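Local coordinates for tyrosinase (Burkholderia thailandensis, PDB 5ZRD), which probably uses a pair of copper ions to hydroxylate monophenols to catechols and oxidise these further to quinones, working efficiently at acidic pH, at residues L89-Y99 with S386-L396. Residues are numbered along the deposited sequence; the frame is centred on the assembly and turned at random.
Sequences LFPTWHRMYVY and SEDCINIERQL. With CU (copper (II) ion), chain J.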
ATOM      1  N   LEU A  89     -21.986 -20.081   7.929  1.00 29.84           N
ATOM      2  CA  LEU A  89     -22.111 -20.692   6.606  1.00 30.98           C
ATOM      3  C   LEU A  89     -21.360 -22.030   6.544  1.00 32.57           C
ATOM      4  O   LEU A  89     -21.375 -22.667   5.511  1.00 31.94           O
ATOM      5  CB  LEU A  89     -21.561 -19.714   5.563  1.00 31.14           C
ATOM      6  CG  LEU A  89     -22.233 -18.339   5.561  1.00 29.68           C
ATOM      7  CD1 LEU A  89     -21.742 -17.505   4.391  1.00 33.10           C
ATOM      8  CD2 LEU A  89     -23.741 -18.474   5.513  1.00 29.45           C
ATOM      9  N   PHE A  90     -20.733 -22.490   7.622  1.00 27.66           N
ATOM     10  CA  PHE A  90     -19.954 -23.737   7.501  1.00 27.95           C
ATOM     11  C   PHE A  90     -20.839 -24.894   6.971  1.00 25.28           C
ATOM     12  O   PHE A  90     -20.476 -25.590   6.028  1.00 26.57           O
ATOM     13  CB  PHE A  90     -19.213 -24.061   8.806  1.00 23.13           C
ATOM     14  CG  PHE A  90     -18.738 -25.486   8.876  1.00 25.84           C
ATOM     15  CD1 PHE A  90     -17.517 -25.850   8.350  1.00 29.88           C
ATOM     16  CD2 PHE A  90     -19.543 -26.484   9.380  1.00 27.43           C
ATOM     17  CE1 PHE A  90     -17.093 -27.173   8.368  1.00 28.69           C
ATOM     18  CE2 PHE A  90     -19.119 -27.797   9.425  1.00 27.88           C
ATOM     19  CZ  PHE A  90     -17.891 -28.144   8.915  1.00 30.11           C
ATOM     20  N   PRO A  91     -21.963 -25.166   7.600  1.00 25.27           N
ATOM     21  CA  PRO A  91     -22.754 -26.343   7.212  1.00 25.65           C
ATOM     22  C   PRO A  91     -23.355 -26.264   5.799  1.00 28.42           C
ATOM     23  O   PRO A  91     -23.344 -27.249   5.062  1.00 28.84           O
ATOM     24  CB  PRO A  91     -23.908 -26.352   8.222  1.00 26.38           C
ATOM     25  CG  PRO A  91     -23.302 -25.711   9.442  1.00 25.53           C
ATOM     26  CD  PRO A  91     -22.448 -24.608   8.861  1.00 25.16           C
ATOM     27  N   THR A  92     -23.914 -25.104   5.477  1.00 25.79           N
ATOM     28  CA  THR A  92     -24.625 -24.913   4.242  1.00 29.46           C
ATOM     29  C   THR A  92     -23.648 -24.794   3.070  1.00 28.98           C
ATOM     30  O   THR A  92     -23.949 -25.187   1.971  1.00 27.73           O
ATOM     31  CB  THR A  92     -25.493 -23.651   4.323  1.00 26.67           C
ATOM     32  OG1 THR A  92     -24.754 -22.535   4.829  1.00 24.29           O
ATOM     33  CG2 THR A  92     -26.687 -23.882   5.200  1.00 29.21           C
ATOM     34  N   TRP A  93     -22.509 -24.169   3.305  1.00 30.16           N
ATOM     35  CA  TRP A  93     -21.531 -24.040   2.237  1.00 29.42           C
ATOM     36  C   TRP A  93     -21.054 -25.427   1.856  1.00 28.47           C
ATOM     37  O   TRP A  93     -20.982 -25.716   0.655  1.00 32.22           O
ATOM     38  CB  TRP A  93     -20.351 -23.136   2.592  1.00 29.63           C
ATOM     39  CG  TRP A  93     -19.453 -22.917   1.421  1.00 32.13           C
ATOM     40  CD1 TRP A  93     -19.576 -21.937   0.479  1.00 31.41           C
ATOM     41  CD2 TRP A  93     -18.346 -23.743   1.013  1.00 31.18           C
ATOM     42  NE1 TRP A  93     -18.593 -22.070  -0.461  1.00 32.52           N
ATOM     43  CE2 TRP A  93     -17.841 -23.185  -0.180  1.00 31.20           C
ATOM     44  CE3 TRP A  93     -17.746 -24.897   1.525  1.00 32.07           C
ATOM     45  CZ2 TRP A  93     -16.766 -23.734  -0.865  1.00 28.69           C
ATOM     46  CZ3 TRP A  93     -16.680 -25.441   0.847  1.00 31.85           C
ATOM     47  CH2 TRP A  93     -16.194 -24.859  -0.327  1.00 30.39           C
ATOM     48  N   HIS A  94     -20.706 -26.234   2.864  1.00 27.87           N
ATOM     49  CA  HIS A  94     -20.185 -27.568   2.563  1.00 28.02           C
ATOM     50  C   HIS A  94     -21.302 -28.433   1.993  1.00 28.81           C
ATOM     51  O   HIS A  94     -21.009 -29.296   1.210  1.00 27.07           O
ATOM     52  CB  HIS A  94     -19.519 -28.238   3.758  1.00 28.62           C
ATOM     53  CG  HIS A  94     -18.242 -27.580   4.091  1.00 27.95           C
ATOM     54  ND1 HIS A  94     -18.217 -26.413   4.752  1.00 29.12           N
ATOM     55  CD2 HIS A  94     -16.961 -27.892   3.788  1.00 31.73           C
ATOM     56  CE1 HIS A  94     -16.963 -26.003   4.858  1.00 32.77           C
ATOM     57  NE2 HIS A  94     -16.166 -26.912   4.298  1.00 30.81           N
ATOM     58  N   ARG A  95     -22.558 -28.176   2.359  1.00 28.98           N
ATOM     59  CA  ARG A  95     -23.674 -28.915   1.769  1.00 28.58           C
ATOM     60  C   ARG A  95     -23.652 -28.722   0.253  1.00 29.02           C
ATOM     61  O   ARG A  95     -23.789 -29.695  -0.486  1.00 33.26           O
ATOM     62  CB  ARG A  95     -25.021 -28.463   2.352  1.00 29.03           C
ATOM     63  CG  ARG A  95     -26.265 -29.062   1.695  1.00 27.77           C
ATOM     64  CD  ARG A  95     -27.485 -28.897   2.586  1.00 28.10           C
ATOM     65  NE  ARG A  95     -27.488 -29.873   3.665  1.00 29.73           N
ATOM     66  CZ  ARG A  95     -28.357 -29.930   4.666  1.00 31.49           C
ATOM     67  NH1 ARG A  95     -29.370 -29.082   4.712  1.00 28.96           N
ATOM     68  NH2 ARG A  95     -28.228 -30.883   5.579  1.00 30.59           N
ATOM     69  N   MET A  96     -23.496 -27.483  -0.182  1.00 29.13           N
ATOM     70  CA  MET A  96     -23.523 -27.199  -1.570  1.00 31.70           C
ATOM     71  C   MET A  96     -22.248 -27.735  -2.235  1.00 34.56           C
ATOM     72  O   MET A  96     -22.288 -28.223  -3.397  1.00 31.94           O
ATOM     73  CB  MET A  96     -23.673 -25.703  -1.821  1.00 32.18           C
ATOM     74  CG  MET A  96     -25.059 -25.200  -1.481  1.00 36.88           C
ATOM     75  SD  MET A  96     -26.372 -26.193  -2.234  1.00 38.73           S
ATOM     76  CE  MET A  96     -25.822 -26.120  -3.942  1.00 41.41           C
ATOM     77  N   TYR A  97     -21.134 -27.690  -1.503  1.00 35.22           N
ATOM     78  CA  TYR A  97     -19.857 -28.149  -2.063  1.00 31.44           C
ATOM     79  C   TYR A  97     -19.987 -29.612  -2.440  1.00 29.41           C
ATOM     80  O   TYR A  97     -19.595 -30.012  -3.546  1.00 30.79           O
ATOM     81  CB  TYR A  97     -18.699 -27.936  -1.090  1.00 30.34           C
ATOM     82  CG  TYR A  97     -17.296 -28.152  -1.609  1.00 30.82           C
ATOM     83  CD1 TYR A  97     -16.971 -28.089  -2.957  1.00 32.83           C
ATOM     84  CD2 TYR A  97     -16.263 -28.365  -0.720  1.00 28.99           C
ATOM     85  CE1 TYR A  97     -15.667 -28.241  -3.411  1.00 30.82           C
ATOM     86  CE2 TYR A  97     -14.954 -28.474  -1.145  1.00 29.95           C
ATOM     87  CZ  TYR A  97     -14.656 -28.422  -2.493  1.00 31.10           C
ATOM     88  OH  TYR A  97     -13.370 -28.569  -2.892  1.00 31.89           O
ATOM     89  N   VAL A  98     -20.562 -30.378  -1.538  1.00 30.91           N
ATOM     90  CA  VAL A  98     -20.665 -31.810  -1.756  1.00 33.28           C
ATOM     91  C   VAL A  98     -21.628 -32.062  -2.911  1.00 36.11           C
ATOM     92  O   VAL A  98     -21.426 -32.959  -3.728  1.00 36.63           O
ATOM     93  CB  VAL A  98     -21.163 -32.551  -0.514  1.00 29.29           C
ATOM     94  CG1 VAL A  98     -21.344 -34.032  -0.815  1.00 31.48           C
ATOM     95  CG2 VAL A  98     -20.223 -32.363   0.657  1.00 32.77           C
ATOM     96  N   TYR A  99     -22.708 -31.299  -2.901  1.00 40.35           N
ATOM     97  CA  TYR A  99     -23.749 -31.454  -3.894  1.00 40.93           C
ATOM     98  C   TYR A  99     -23.172 -31.130  -5.270  1.00 35.03           C
ATOM     99  O   TYR A  99     -23.425 -31.853  -6.172  1.00 30.35           O
ATOM    100  CB  TYR A  99     -24.913 -30.509  -3.598  1.00 45.54           C
ATOM    101  CG  TYR A  99     -26.049 -30.531  -4.587  1.00 43.99           C
ATOM    102  CD1 TYR A  99     -26.968 -31.560  -4.577  1.00 46.14           C
ATOM    103  CD2 TYR A  99     -26.249 -29.493  -5.481  1.00 49.94           C
ATOM    104  CE1 TYR A  99     -28.039 -31.574  -5.450  1.00 48.68           C
ATOM    105  CE2 TYR A  99     -27.324 -29.488  -6.359  1.00 48.55           C
ATOM    106  CZ  TYR A  99     -28.226 -30.531  -6.332  1.00 44.60           C
ATOM    107  OH  TYR A  99     -29.296 -30.570  -7.168  1.00 52.47           O
ATOM    108  N   SER A 386     -27.822 -20.108   1.332  1.00 34.80           N
ATOM    109  CA  SER A 386     -28.250 -21.049   2.327  1.00 37.68           C
ATOM    110  C   SER A 386     -29.758 -21.298   2.207  1.00 39.77           C
ATOM    111  O   SER A 386     -30.213 -22.389   2.538  1.00 39.24           O
ATOM    112  CB  SER A 386     -27.901 -20.574   3.711  1.00 40.51           C
ATOM    113  OG  SER A 386     -26.502 -20.576   3.929  1.00 37.92           O
ATOM    114  N   GLU A 387     -30.519 -20.314   1.717  1.00 44.13           N
ATOM    115  CA  GLU A 387     -32.005 -20.400   1.693  1.00 47.38           C
ATOM    116  C   GLU A 387     -32.412 -21.466   0.670  1.00 41.07           C
ATOM    117  O   GLU A 387     -33.416 -22.109   0.837  1.00 36.83           O
ATOM    118  CB  GLU A 387     -32.618 -19.008   1.474  1.00 58.78           C
ATOM    119  CG  GLU A 387     -34.035 -18.848   2.013  1.00 77.71           C
ATOM    120  CD  GLU A 387     -34.231 -18.380   3.457  1.00 86.82           C
ATOM    121  OE1 GLU A 387     -33.741 -17.277   3.791  1.00 86.72           O
ATOM    122  OE2 GLU A 387     -34.932 -19.095   4.238  1.00 73.36           O
ATOM    123  N   ASP A 388     -31.554 -21.702  -0.322  1.00 38.28           N
ATOM    124  CA  ASP A 388     -31.749 -22.709  -1.351  1.00 35.63           C
ATOM    125  C   ASP A 388     -31.404 -24.153  -0.953  1.00 37.89           C
ATOM    126  O   ASP A 388     -31.673 -25.033  -1.766  1.00 37.32           O
ATOM    127  CB  ASP A 388     -30.900 -22.345  -2.575  1.00 35.24           C
ATOM    128  CG  ASP A 388     -31.242 -20.977  -3.140  1.00 38.73           C
ATOM    129  OD1 ASP A 388     -32.447 -20.733  -3.352  1.00 39.59           O
ATOM    130  OD2 ASP A 388     -30.330 -20.132  -3.337  1.00 37.59           O
ATOM    131  N   CYS A 389     -30.850 -24.423   0.253  1.00 36.90           N
ATOM    132  CA  CYS A 389     -30.403 -25.828   0.607  1.00 38.13           C
ATOM    133  C   CYS A 389     -30.687 -26.178   2.071  1.00 37.93           C
ATOM    134  O   CYS A 389     -29.964 -26.988   2.733  1.00 41.25           O
ATOM    135  CB  CYS A 389     -28.926 -26.049   0.310  1.00 39.00           C
ATOM    136  SG  CYS A 389     -27.838 -24.843   1.113  1.00 38.71           S
ATOM    137  N   ILE A 390     -31.804 -25.664   2.567  1.00 35.54           N
ATOM    138  CA  ILE A 390     -32.246 -26.046   3.909  1.00 34.82           C
ATOM    139  C   ILE A 390     -32.801 -27.481   3.886  1.00 33.54           C
ATOM    140  O   ILE A 390     -32.434 -28.346   4.699  1.00 31.19           O
ATOM    141  CB  ILE A 390     -33.233 -25.004   4.461  1.00 36.07           C
ATOM    142  CG1 ILE A 390     -32.575 -23.619   4.451  1.00 35.86           C
ATOM    143  CG2 ILE A 390     -33.724 -25.404   5.849  1.00 37.50           C
ATOM    144  CD1 ILE A 390     -33.437 -22.497   4.938  1.00 36.84           C
ATOM    145  N   ASN A 391     -33.665 -27.769   2.939  1.00 34.40           N
ATOM    146  CA  ASN A 391     -34.309 -29.047   2.940  1.00 34.13           C
ATOM    147  C   ASN A 391     -33.732 -29.859   1.790  1.00 35.25           C
ATOM    148  O   ASN A 391     -34.050 -29.586   0.620  1.00 33.53           O
ATOM    149  CB  ASN A 391     -35.827 -28.928   2.797  1.00 35.79           C
ATOM    150  CG  ASN A 391     -36.509 -30.274   2.901  1.00 38.00           C
ATOM    151  OD1 ASN A 391     -36.048 -31.255   2.320  1.00 38.58           O
ATOM    152  ND2 ASN A 391     -37.574 -30.344   3.683  1.00 40.41           N
ATOM    153  N   ILE A 392     -32.917 -30.854   2.118  1.00 31.85           N
ATOM    154  CA  ILE A 392     -32.239 -31.557   1.039  1.00 36.66           C
ATOM    155  C   ILE A 392     -33.256 -32.320   0.153  1.00 37.39           C
ATOM    156  O   ILE A 392     -32.971 -32.501  -1.018  1.00 33.46           O
ATOM    157  CB  ILE A 392     -31.132 -32.503   1.558  1.00 34.54           C
ATOM    158  CG1 ILE A 392     -31.681 -33.568   2.496  1.00 31.01           C
ATOM    159  CG2 ILE A 392     -29.991 -31.723   2.192  1.00 39.37           C
ATOM    160  CD1 ILE A 392     -30.671 -34.629   2.871  1.00 34.02           C
ATOM    161  N   GLU A 393     -34.383 -32.809   0.690  1.00 39.18           N
ATOM    162  CA  GLU A 393     -35.356 -33.623  -0.090  1.00 40.58           C
ATOM    163  C   GLU A 393     -36.162 -32.691  -1.020  1.00 40.44           C
ATOM    164  O   GLU A 393     -36.135 -32.854  -2.237  1.00 41.39           O
ATOM    165  CB  GLU A 393     -36.253 -34.429   0.850  1.00 41.61           C
ATOM    166  CG  GLU A 393     -35.502 -35.433   1.704  1.00 42.70           C
ATOM    167  CD  GLU A 393     -36.292 -36.129   2.819  1.00 48.01           C
ATOM    168  OE1 GLU A 393     -37.343 -35.581   3.241  1.00 48.06           O
ATOM    169  OE2 GLU A 393     -35.848 -37.219   3.295  1.00 44.40           O
ATOM    170  N   ARG A 394     -36.735 -31.622  -0.481  1.00 40.38           N
ATOM    171  CA  ARG A 394     -37.613 -30.717  -1.264  1.00 40.01           C
ATOM    172  C   ARG A 394     -36.811 -29.793  -2.170  1.00 40.03           C
ATOM    173  O   ARG A 394     -37.319 -29.430  -3.207  1.00 43.85           O
ATOM    174  CB  ARG A 394     -38.511 -29.849  -0.374  1.00 42.07           C
ATOM    175  CG  ARG A 394     -39.343 -30.652   0.618  1.00 46.54           C
ATOM    176  CD  ARG A 394     -40.251 -29.801   1.497  1.00 48.86           C
ATOM    177  NE  ARG A 394     -41.014 -30.671   2.386  1.00 51.69           N
ATOM    178  CZ  ARG A 394     -42.065 -31.438   2.033  1.00 55.11           C
ATOM    179  NH1 ARG A 394     -42.760 -31.164   0.931  1.00 43.95           N
ATOM    180  NH2 ARG A 394     -42.404 -32.473   2.802  1.00 43.09           N
ATOM    181  N   GLN A 395     -35.612 -29.352  -1.798  1.00 42.54           N
ATOM    182  CA  GLN A 395     -34.933 -28.362  -2.654  1.00 38.11           C
ATOM    183  C   GLN A 395     -33.811 -29.004  -3.500  1.00 38.02           C
ATOM    184  O   GLN A 395     -33.465 -28.452  -4.551  1.00 43.46           O
ATOM    185  CB  GLN A 395     -34.408 -27.203  -1.810  1.00 41.27           C
ATOM    186  CG  GLN A 395     -35.485 -26.376  -1.119  1.00 39.28           C
ATOM    187  CD  GLN A 395     -34.880 -25.423  -0.107  1.00 38.91           C
ATOM    188  OE1 GLN A 395     -34.457 -25.821   0.979  1.00 39.29           O
ATOM    189  NE2 GLN A 395     -34.811 -24.150  -0.450  1.00 31.68           N
ATOM    190  N   LEU A 396     -33.198 -30.112  -3.079  1.00 35.31           N
ATOM    191  CA  LEU A 396     -31.993 -30.634  -3.784  1.00 39.39           C
ATOM    192  C   LEU A 396     -32.226 -32.068  -4.311  1.00 37.88           C
ATOM    193  O   LEU A 396     -31.391 -32.606  -5.030  1.00 38.82           O
ATOM    194  CB  LEU A 396     -30.779 -30.601  -2.840  1.00 39.06           C
ATOM    195  CG  LEU A 396     -30.309 -29.229  -2.347  1.00 40.96           C
ATOM    196  CD1 LEU A 396     -29.069 -29.379  -1.488  1.00 45.48           C
ATOM    197  CD2 LEU A 396     -30.015 -28.263  -3.486  1.00 43.37           C
TER
HETATM  198 CU    CU J 606     -14.018 -26.708   4.451  1.00 33.90          CU
HETATM  199  O   HOH W   1     -30.218 -33.819  -7.195  1.00 50.36           O
HETATM  200  O   HOH W   2     -32.287 -29.108  -7.295  1.00 55.03           O
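Arg95 reaches across from helix 90-108 to the backbone of Cys389, its NH1 donating to Cys389 O at 2.9 Å, nearly straight (171°); Cys389 O lies in the guanidinium plane and NH1 in the plane of the carbonyl. Ile392 CG2 sits 3.4 Å above the centre of one guanidinium face. A bend at chi3 (-78°) turns the planar group toward that carbonyl, while NE keeps a salt bridge to Asp324 and NH1 a second bond to Gln331, so several partners fix its rotation. Cys389 lays CB 3.6 Å from Met96 SD, an apolar contact beside the arginine. Leu396 places CD2 over one face of the Tyr99 ring, 4.2 Å from its centroid and 15° off the normal, a CH-pi contact; a water donating to Leu396 O is weakly bonded to Tyr99 OH. At the other end Thr92 OG1 and Ser386 OG share a hydrogen bond of 2.8 Å. On the far side of helix 90-108, His94 NE2 binds copper at 2.2 Å together with His57 and His85, so this contact backs a metal-bearing helix of the tyrosinase di-copper fold. Helix 315-334 adjoins it, with Phe327 touching Arg95 and Trp328 touching Ile392, and strand 398-400 packs against Tyr99 and Ile392.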